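Long-range contacts in hypothetical protein TT0907 (Thermus thermophilus, PDB 1WDI), which probably transfers and isomerises the ribose of S-adenosylmethionine onto the 7-aminomethyl group of preQ1 in tRNA, giving epoxyqueuosine: residues L58-S63 with V254-T259; Y289-V294 with V312-G317; T299-P304 with E331-Y336. All coordinates share one frame; numbering follows the deposited sequence.

Contact 1. Residues L58-S63 with V254-T259; sequences LVFNES and VAVGTT
Val59 and Val254 join two neighbouring parallel strands of the mixed sheet. The N-H of Val59 donates to Val254 O at 2.9 Å, almost straight at 172°. Val59 O in turn accepts from the N-H of Val256, and that bond is more bent. Leu58 pairs with Val254 and Val59 with Ala255; the first pair has both side chains on one face of the sheet, the second on the other.

The packing is tight on the face of Leu58. With CG anti to the backbone N (chi1 -153°), Leu58 turns CD1 against Val254 CG1 at 3.4 Å, closer than usual for two carbons. The same CD1 also touches Val256 CG2. Val256 CG2 lies over one face of the Phe60 ring, toward the rim, in a CH-pi contact 3.9 Å from its centroid. Val256 CG1 reaches Phe60 CD2 at 3.7 Å. Outside the pair, Phe206 stacks on Phe60 and Phe189 meets it edge-to-face. An alanine in place of Phe60 would probably open a gap beside Val256 and leave Phe206 and Phe189 without their aromatic partner.

Past Val256 that strand ends and its chain turns into a helix, and water bridges the gap to Asn61. One water accepts from Asn61 N, and a second from Asn61 ND2. Both donate to Val256 O, the second at 2.6 Å. Asn61 ND2 only grazes Thr259 CB, at 3.9 Å. Gly257 is the helix N-cap, and Thr258 N and Thr259 OG1 bind a citrate, probably from the crystallisation liquor. The chemistry thus changes from direct bonds and apolar packing to a wet, polar end beside a possible anion-binding pocket.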
# COMPACT_ATOMS: atom_id res chain seq x y z
N LEU A 58 2.43 -8.66 13.49
CA LEU A 58 2.07 -8.55 12.08
C LEU A 58 1.54 -7.13 11.85
O LEU A 58 0.54 -6.72 12.43
CB LEU A 58 0.99 -9.59 11.76
CG LEU A 58 0.83 -10.17 10.35
CD1 LEU A 58 2.16 -10.64 9.80
CD2 LEU A 58 -0.15 -11.34 10.43
N VAL A 59 2.24 -6.38 11.00
CA VAL A 59 1.86 -5.00 10.70
C VAL A 59 1.32 -4.86 9.28
O VAL A 59 1.99 -5.22 8.31
CB VAL A 59 3.07 -4.04 10.89
CG1 VAL A 59 2.65 -2.59 10.70
CG2 VAL A 59 3.67 -4.23 12.28
N PHE A 60 0.10 -4.33 9.18
CA PHE A 60 -0.59 -4.12 7.90
C PHE A 60 -0.75 -2.64 7.65
O PHE A 60 -0.50 -1.80 8.52
CB PHE A 60 -2.02 -4.68 7.91
CG PHE A 60 -2.13 -6.13 8.29
CD1 PHE A 60 -1.99 -6.53 9.61
CD2 PHE A 60 -2.43 -7.08 7.32
CE1 PHE A 60 -2.17 -7.87 9.97
CE2 PHE A 60 -2.60 -8.43 7.67
CZ PHE A 60 -2.47 -8.82 9.00
N ASN A 61 -1.22 -2.31 6.45
CA ASN A 61 -1.50 -0.93 6.13
C ASN A 61 -2.97 -0.86 5.74
O ASN A 61 -3.49 -1.73 5.04
CB ASN A 61 -0.62 -0.45 4.96
CG ASN A 61 -1.30 -0.58 3.62
OD1 ASN A 61 -2.22 0.18 3.30
ND2 ASN A 61 -0.86 -1.55 2.82
N GLU A 62 -3.67 0.15 6.25
CA GLU A 62 -5.07 0.34 5.90
C GLU A 62 -5.14 1.74 5.33
O GLU A 62 -4.82 2.71 6.01
CB GLU A 62 -5.98 0.21 7.12
CG GLU A 62 -5.55 1.00 8.35
CD GLU A 62 -6.60 0.96 9.45
OE1 GLU A 62 -7.18 -0.12 9.69
OE2 GLU A 62 -6.83 2.00 10.09
N SER A 63 -5.53 1.84 4.06
CA SER A 63 -5.62 3.13 3.39
C SER A 63 -6.69 4.02 3.99
O SER A 63 -7.80 3.58 4.28
CB SER A 63 -5.90 2.93 1.90
OG SER A 63 -4.79 2.31 1.26
N VAL A 254 6.68 -8.50 11.59
CA VAL A 254 6.39 -9.04 10.26
C VAL A 254 5.58 -8.06 9.43
O VAL A 254 4.45 -7.73 9.77
CB VAL A 254 5.61 -10.38 10.38
CG1 VAL A 254 5.48 -11.03 9.01
CG2 VAL A 254 6.34 -11.31 11.36
N ALA A 255 6.17 -7.60 8.34
CA ALA A 255 5.51 -6.63 7.48
C ALA A 255 4.61 -7.31 6.46
O ALA A 255 4.99 -8.29 5.83
CB ALA A 255 6.55 -5.77 6.76
N VAL A 256 3.41 -6.77 6.31
CA VAL A 256 2.48 -7.29 5.33
C VAL A 256 2.45 -6.25 4.23
O VAL A 256 1.74 -5.25 4.32
CB VAL A 256 1.06 -7.47 5.89
CG1 VAL A 256 0.12 -7.92 4.79
CG2 VAL A 256 1.08 -8.48 7.03
N GLY A 257 3.26 -6.47 3.19
CA GLY A 257 3.32 -5.54 2.09
C GLY A 257 4.49 -4.58 2.19
O GLY A 257 4.95 -4.26 3.27
N THR A 258 4.96 -4.12 1.03
CA THR A 258 6.08 -3.20 0.96
C THR A 258 5.73 -1.78 1.42
O THR A 258 6.61 -1.00 1.77
CB THR A 258 6.63 -3.13 -0.47
OG1 THR A 258 5.56 -2.82 -1.37
CG2 THR A 258 7.23 -4.47 -0.86
N THR A 259 4.45 -1.44 1.41
CA THR A 259 4.02 -0.13 1.85
C THR A 259 4.33 -0.05 3.34
O THR A 259 4.85 0.95 3.83
CB THR A 259 2.52 0.06 1.60
OG1 THR A 259 2.27 -0.07 0.20
CG2 THR A 259 2.07 1.45 2.05
O HOH W 1 -0.97 -4.48 4.55
O HOH W 2 1.89 -2.91 3.17

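Contact 2. Residues Y289-V294 with V312-G317; sequences YTFKVV and VAAFLG
Phe291, in segment 289-294, part of the loop before strand 296-300, packs on Phe315 in the last turn of helix 307-316, with their CA atoms 7.4 Å apart and no direct hydrogen bond between the segments. The motif is a T-shaped aromatic pair. The edge of Phe315 points at the face of Phe291, with the planes at 89° and the centroids 4.9 Å apart. Phe315 CD1 sits over the centre of the Phe291 ring. Tyr289 CD2 lies over the opposite face, so the ring is sandwiched. The Phe315 side chain starts with CG anti to the backbone N (chi1 -168°), which carries its ring past Phe291 to Val294. There Val294 CG1 meets Phe315 CE1 at 3.9 Å, and Val294 O lies at the ring edge.

Ala314 CB points toward segment 289-294. It touches Tyr289 CB and Phe291 CE1, both at 4.1 Å. Around the pair, Glu265 accepts from the backbone N-H groups of Lys292, Val293 and Val294, which would hold the loop in its bend. Arg34 adds a cation-pi contact to Phe315 and binds its carbonyl. Between the partly exposed Tyr289 and Ala314, a water accepts from Tyr289 N at 3.0 Å and lies 2.8 Å from Ala314 O, to which it may donate.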
# COMPACT_ATOMS: atom_id res chain seq x y z
N TYR A 289 20.94 -2.53 1.59
CA TYR A 289 20.13 -1.82 2.56
C TYR A 289 19.96 -2.67 3.81
O TYR A 289 19.64 -3.86 3.71
CB TYR A 289 18.75 -1.48 1.98
CG TYR A 289 17.91 -0.62 2.91
CD1 TYR A 289 18.11 0.76 2.98
CD2 TYR A 289 16.97 -1.19 3.76
CE1 TYR A 289 17.40 1.55 3.89
CE2 TYR A 289 16.25 -0.42 4.67
CZ TYR A 289 16.47 0.95 4.73
OH TYR A 289 15.78 1.70 5.65
N THR A 290 20.18 -2.07 4.97
CA THR A 290 20.03 -2.79 6.23
C THR A 290 18.69 -2.40 6.85
O THR A 290 18.45 -1.23 7.14
CB THR A 290 21.16 -2.45 7.21
OG1 THR A 290 22.42 -2.85 6.65
CG2 THR A 290 20.96 -3.19 8.54
N PHE A 291 17.82 -3.38 7.04
CA PHE A 291 16.51 -3.12 7.63
C PHE A 291 16.65 -2.97 9.13
O PHE A 291 17.29 -3.79 9.79
CB PHE A 291 15.53 -4.24 7.26
CG PHE A 291 15.22 -4.29 5.80
CD1 PHE A 291 16.17 -4.81 4.90
CD2 PHE A 291 14.05 -3.73 5.30
CE1 PHE A 291 15.94 -4.75 3.52
CE2 PHE A 291 13.82 -3.66 3.93
CZ PHE A 291 14.77 -4.17 3.03
N LYS A 292 16.07 -1.90 9.66
CA LYS A 292 16.14 -1.60 11.09
C LYS A 292 14.89 -2.03 11.86
O LYS A 292 14.91 -2.11 13.09
CB LYS A 292 16.37 -0.09 11.28
CG LYS A 292 17.73 0.40 10.79
CD LYS A 292 18.84 -0.19 11.65
CE LYS A 292 20.21 0.29 11.24
NZ LYS A 292 21.25 -0.28 12.14
N VAL A 293 13.81 -2.30 11.14
CA VAL A 293 12.56 -2.69 11.79
C VAL A 293 11.98 -4.02 11.32
O VAL A 293 11.65 -4.88 12.14
CB VAL A 293 11.48 -1.61 11.59
CG1 VAL A 293 10.21 -1.97 12.37
CG2 VAL A 293 12.03 -0.24 12.02
N VAL A 294 11.85 -4.18 10.01
CA VAL A 294 11.26 -5.39 9.44
C VAL A 294 12.11 -6.64 9.59
O VAL A 294 13.26 -6.68 9.12
CB VAL A 294 10.95 -5.16 7.94
CG1 VAL A 294 10.27 -6.40 7.34
CG2 VAL A 294 10.07 -3.92 7.78
N VAL A 312 12.51 -6.14 -2.46
CA VAL A 312 12.57 -7.51 -1.96
C VAL A 312 14.01 -8.00 -2.05
O VAL A 312 14.51 -8.65 -1.14
CB VAL A 312 11.64 -8.46 -2.76
CG1 VAL A 312 11.92 -9.92 -2.38
CG2 VAL A 312 10.19 -8.12 -2.48
N ALA A 313 14.68 -7.66 -3.15
CA ALA A 313 16.08 -8.07 -3.34
C ALA A 313 16.95 -7.55 -2.20
O ALA A 313 17.90 -8.22 -1.77
CB ALA A 313 16.61 -7.54 -4.68
N ALA A 314 16.65 -6.36 -1.71
CA ALA A 314 17.42 -5.77 -0.62
C ALA A 314 17.19 -6.54 0.67
O ALA A 314 18.08 -6.65 1.51
CB ALA A 314 17.03 -4.30 -0.42
N PHE A 315 15.99 -7.09 0.82
CA PHE A 315 15.64 -7.84 2.02
C PHE A 315 16.13 -9.29 1.98
O PHE A 315 16.73 -9.78 2.93
CB PHE A 315 14.12 -7.82 2.21
CG PHE A 315 13.68 -8.32 3.55
CD1 PHE A 315 13.93 -7.57 4.70
CD2 PHE A 315 13.04 -9.55 3.68
CE1 PHE A 315 13.54 -8.03 5.96
CE2 PHE A 315 12.65 -10.02 4.93
CZ PHE A 315 12.90 -9.26 6.07
N LEU A 316 15.89 -9.95 0.86
CA LEU A 316 16.27 -11.36 0.70
C LEU A 316 17.62 -11.63 0.04
O LEU A 316 18.18 -12.71 0.20
CB LEU A 316 15.17 -12.08 -0.10
CG LEU A 316 15.38 -13.53 -0.54
CD1 LEU A 316 15.63 -14.41 0.66
CD2 LEU A 316 14.15 -14.00 -1.32
N GLY A 317 18.15 -10.64 -0.68
CA GLY A 317 19.41 -10.81 -1.39
C GLY A 317 19.05 -10.90 -2.87
O GLY A 317 18.13 -11.64 -3.25
O HOH W 3 20.52 -5.37 0.89

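Contact 3. Residues T299-P304 with E331-Y336; sequences TNFHLP and EGYRFY
Phe301 and Phe335 meet with similar first torsions, chi1 -79° and -67°. Each CG is anti to its own carbonyl carbon, and the two rings come together obliquely. Phe301 CB touches Phe335 CD2 at 3.5 Å, and Phe301 CG lies over the Phe335 face, toward the rim. The far end of the Phe301 ring reaches Tyr333, with CE1 at 3.6 Å from Tyr333 CD2. These ring planes stand 52° apart, again oblique.

The three rings form an aromatic cluster where the chain following strand 296-300 meets the loop after helix 318-330. That helix closes in a Schellman motif with Gly332 as its C-prime residue, and Tyr333 follows directly. Tyr333 OH is hydrogen-bonded to His42 ND1, and Ala328 of the helix packs against both Phe301 and Phe335.

The backbones are also tied. Tyr336 N donates to Phe301 O at 3.0 Å, in the carbonyl plane. A water accepts from Phe301 N and donates to Tyr336 O at 2.7 Å. Nearer the surface, where Tyr336 is exposed, Leu303 CD1 meets Tyr336 CE1 at 3.6 Å. His302 points away from 331-336, and its NE2 donates to Thr299 OG1 at 2.8 Å, with the hydroxyl near the imidazole plane.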
# COMPACT_ATOMS: atom_id res chain seq x y z
N THR A 299 4.71 -10.52 1.00
CA THR A 299 4.51 -9.62 -0.13
C THR A 299 4.16 -10.37 -1.41
O THR A 299 4.36 -11.59 -1.50
CB THR A 299 5.81 -8.78 -0.35
OG1 THR A 299 5.61 -7.79 -1.37
CG2 THR A 299 6.95 -9.70 -0.76
N ASN A 300 3.63 -9.66 -2.39
CA ASN A 300 3.27 -10.31 -3.65
C ASN A 300 4.51 -10.62 -4.48
O ASN A 300 5.64 -10.32 -4.07
CB ASN A 300 2.36 -9.42 -4.50
CG ASN A 300 1.01 -9.16 -3.86
OD1 ASN A 300 0.50 -9.98 -3.10
ND2 ASN A 300 0.41 -8.02 -4.19
N PHE A 301 4.28 -11.23 -5.64
CA PHE A 301 5.35 -11.53 -6.58
C PHE A 301 5.33 -10.32 -7.52
O PHE A 301 4.34 -10.05 -8.20
CB PHE A 301 5.05 -12.82 -7.36
CG PHE A 301 5.36 -14.08 -6.58
CD1 PHE A 301 4.35 -14.74 -5.87
CD2 PHE A 301 6.65 -14.60 -6.55
CE1 PHE A 301 4.63 -15.90 -5.14
CE2 PHE A 301 6.95 -15.76 -5.82
CZ PHE A 301 5.93 -16.41 -5.12
N HIS A 302 6.44 -9.59 -7.54
CA HIS A 302 6.53 -8.37 -8.34
C HIS A 302 7.11 -8.56 -9.74
O HIS A 302 7.84 -9.51 -10.01
CB HIS A 302 7.35 -7.35 -7.55
CG HIS A 302 6.92 -7.22 -6.12
ND1 HIS A 302 5.66 -6.78 -5.76
CD2 HIS A 302 7.55 -7.52 -4.96
CE1 HIS A 302 5.54 -6.82 -4.45
NE2 HIS A 302 6.68 -7.26 -3.94
N LEU A 303 6.76 -7.63 -10.63
CA LEU A 303 7.19 -7.65 -12.02
C LEU A 303 8.70 -7.50 -12.20
O LEU A 303 9.38 -6.92 -11.36
CB LEU A 303 6.50 -6.54 -12.80
CG LEU A 303 4.97 -6.53 -12.87
CD1 LEU A 303 4.52 -5.32 -13.68
CD2 LEU A 303 4.45 -7.82 -13.49
N PRO A 304 9.22 -8.01 -13.32
CA PRO A 304 10.66 -7.94 -13.63
C PRO A 304 11.09 -6.47 -13.69
O PRO A 304 10.32 -5.62 -14.12
CB PRO A 304 10.75 -8.60 -15.01
CG PRO A 304 9.60 -9.54 -15.02
CD PRO A 304 8.50 -8.74 -14.38
N GLU A 331 7.22 -23.16 -11.11
CA GLU A 331 6.22 -23.88 -10.33
C GLU A 331 4.78 -23.44 -10.57
O GLU A 331 3.86 -23.86 -9.85
CB GLU A 331 6.55 -23.79 -8.83
CG GLU A 331 7.69 -24.69 -8.38
CD GLU A 331 7.41 -26.18 -8.64
OE1 GLU A 331 6.28 -26.63 -8.38
OE2 GLU A 331 8.34 -26.89 -9.09
N GLY A 332 4.57 -22.59 -11.57
CA GLY A 332 3.23 -22.15 -11.89
C GLY A 332 2.57 -21.10 -11.00
O GLY A 332 1.35 -20.93 -11.06
N TYR A 333 3.34 -20.39 -10.17
CA TYR A 333 2.74 -19.36 -9.32
C TYR A 333 2.15 -18.26 -10.18
O TYR A 333 2.59 -18.05 -11.31
CB TYR A 333 3.77 -18.73 -8.39
CG TYR A 333 4.12 -19.56 -7.18
CD1 TYR A 333 4.94 -20.68 -7.28
CD2 TYR A 333 3.61 -19.22 -5.92
CE1 TYR A 333 5.26 -21.44 -6.15
CE2 TYR A 333 3.93 -19.98 -4.79
CZ TYR A 333 4.75 -21.09 -4.92
OH TYR A 333 5.07 -21.82 -3.80
N ARG A 334 1.16 -17.55 -9.65
CA ARG A 334 0.54 -16.44 -10.36
C ARG A 334 1.20 -15.17 -9.82
O ARG A 334 1.51 -15.08 -8.62
CB ARG A 334 -0.97 -16.44 -10.12
CG ARG A 334 -1.70 -17.65 -10.73
CD ARG A 334 -3.15 -17.71 -10.27
NE ARG A 334 -3.21 -17.58 -8.81
CZ ARG A 334 -3.86 -16.62 -8.17
NH1 ARG A 334 -4.52 -15.69 -8.84
NH2 ARG A 334 -3.81 -16.57 -6.84
N PHE A 335 1.41 -14.19 -10.69
CA PHE A 335 2.09 -12.95 -10.32
C PHE A 335 1.23 -11.69 -10.30
O PHE A 335 0.10 -11.67 -10.77
CB PHE A 335 3.27 -12.71 -11.27
CG PHE A 335 4.39 -13.71 -11.11
CD1 PHE A 335 4.15 -15.08 -11.29
CD2 PHE A 335 5.67 -13.29 -10.78
CE1 PHE A 335 5.18 -16.00 -11.12
CE2 PHE A 335 6.70 -14.21 -10.61
CZ PHE A 335 6.46 -15.57 -10.78
N TYR A 336 1.81 -10.64 -9.72
CA TYR A 336 1.17 -9.33 -9.61
C TYR A 336 0.08 -9.23 -8.55
O TYR A 336 -0.10 -10.13 -7.73
CB TYR A 336 0.63 -8.89 -10.98
CG TYR A 336 0.65 -7.39 -11.19
CD1 TYR A 336 1.83 -6.66 -11.00
CD2 TYR A 336 -0.49 -6.70 -11.58
CE1 TYR A 336 1.87 -5.28 -11.20
CE2 TYR A 336 -0.47 -5.32 -11.79
CZ TYR A 336 0.72 -4.62 -11.59
OH TYR A 336 0.76 -3.26 -11.80
O HOH W 4 1.71 -11.97 -6.89

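How the contacts relate
Contact 1 is nearest the middle of the chain, its centre about 7 Å from the chain centre. The centres of contacts 2 and 3 lie about 18 and 17 Å out. Contact 3 is still largely buried, while contact 2 is only partly so. Contacts 1 and 3 reach the same sheet, since strands 253-256 and 296-300 are neighbours in it. Helix 307-316 of contact 2 follows strand 296-300 in the chain, and Val312 packs on His302 and Thr299. Ala255 CB touches Val294 CG1 between contacts 1 and 2. Paired strand backbones join contact 1, whereas aromatic rings dominate the other two. Contact 3 has one direct backbone bond, contact 2 none; waters lie between the segments in all three.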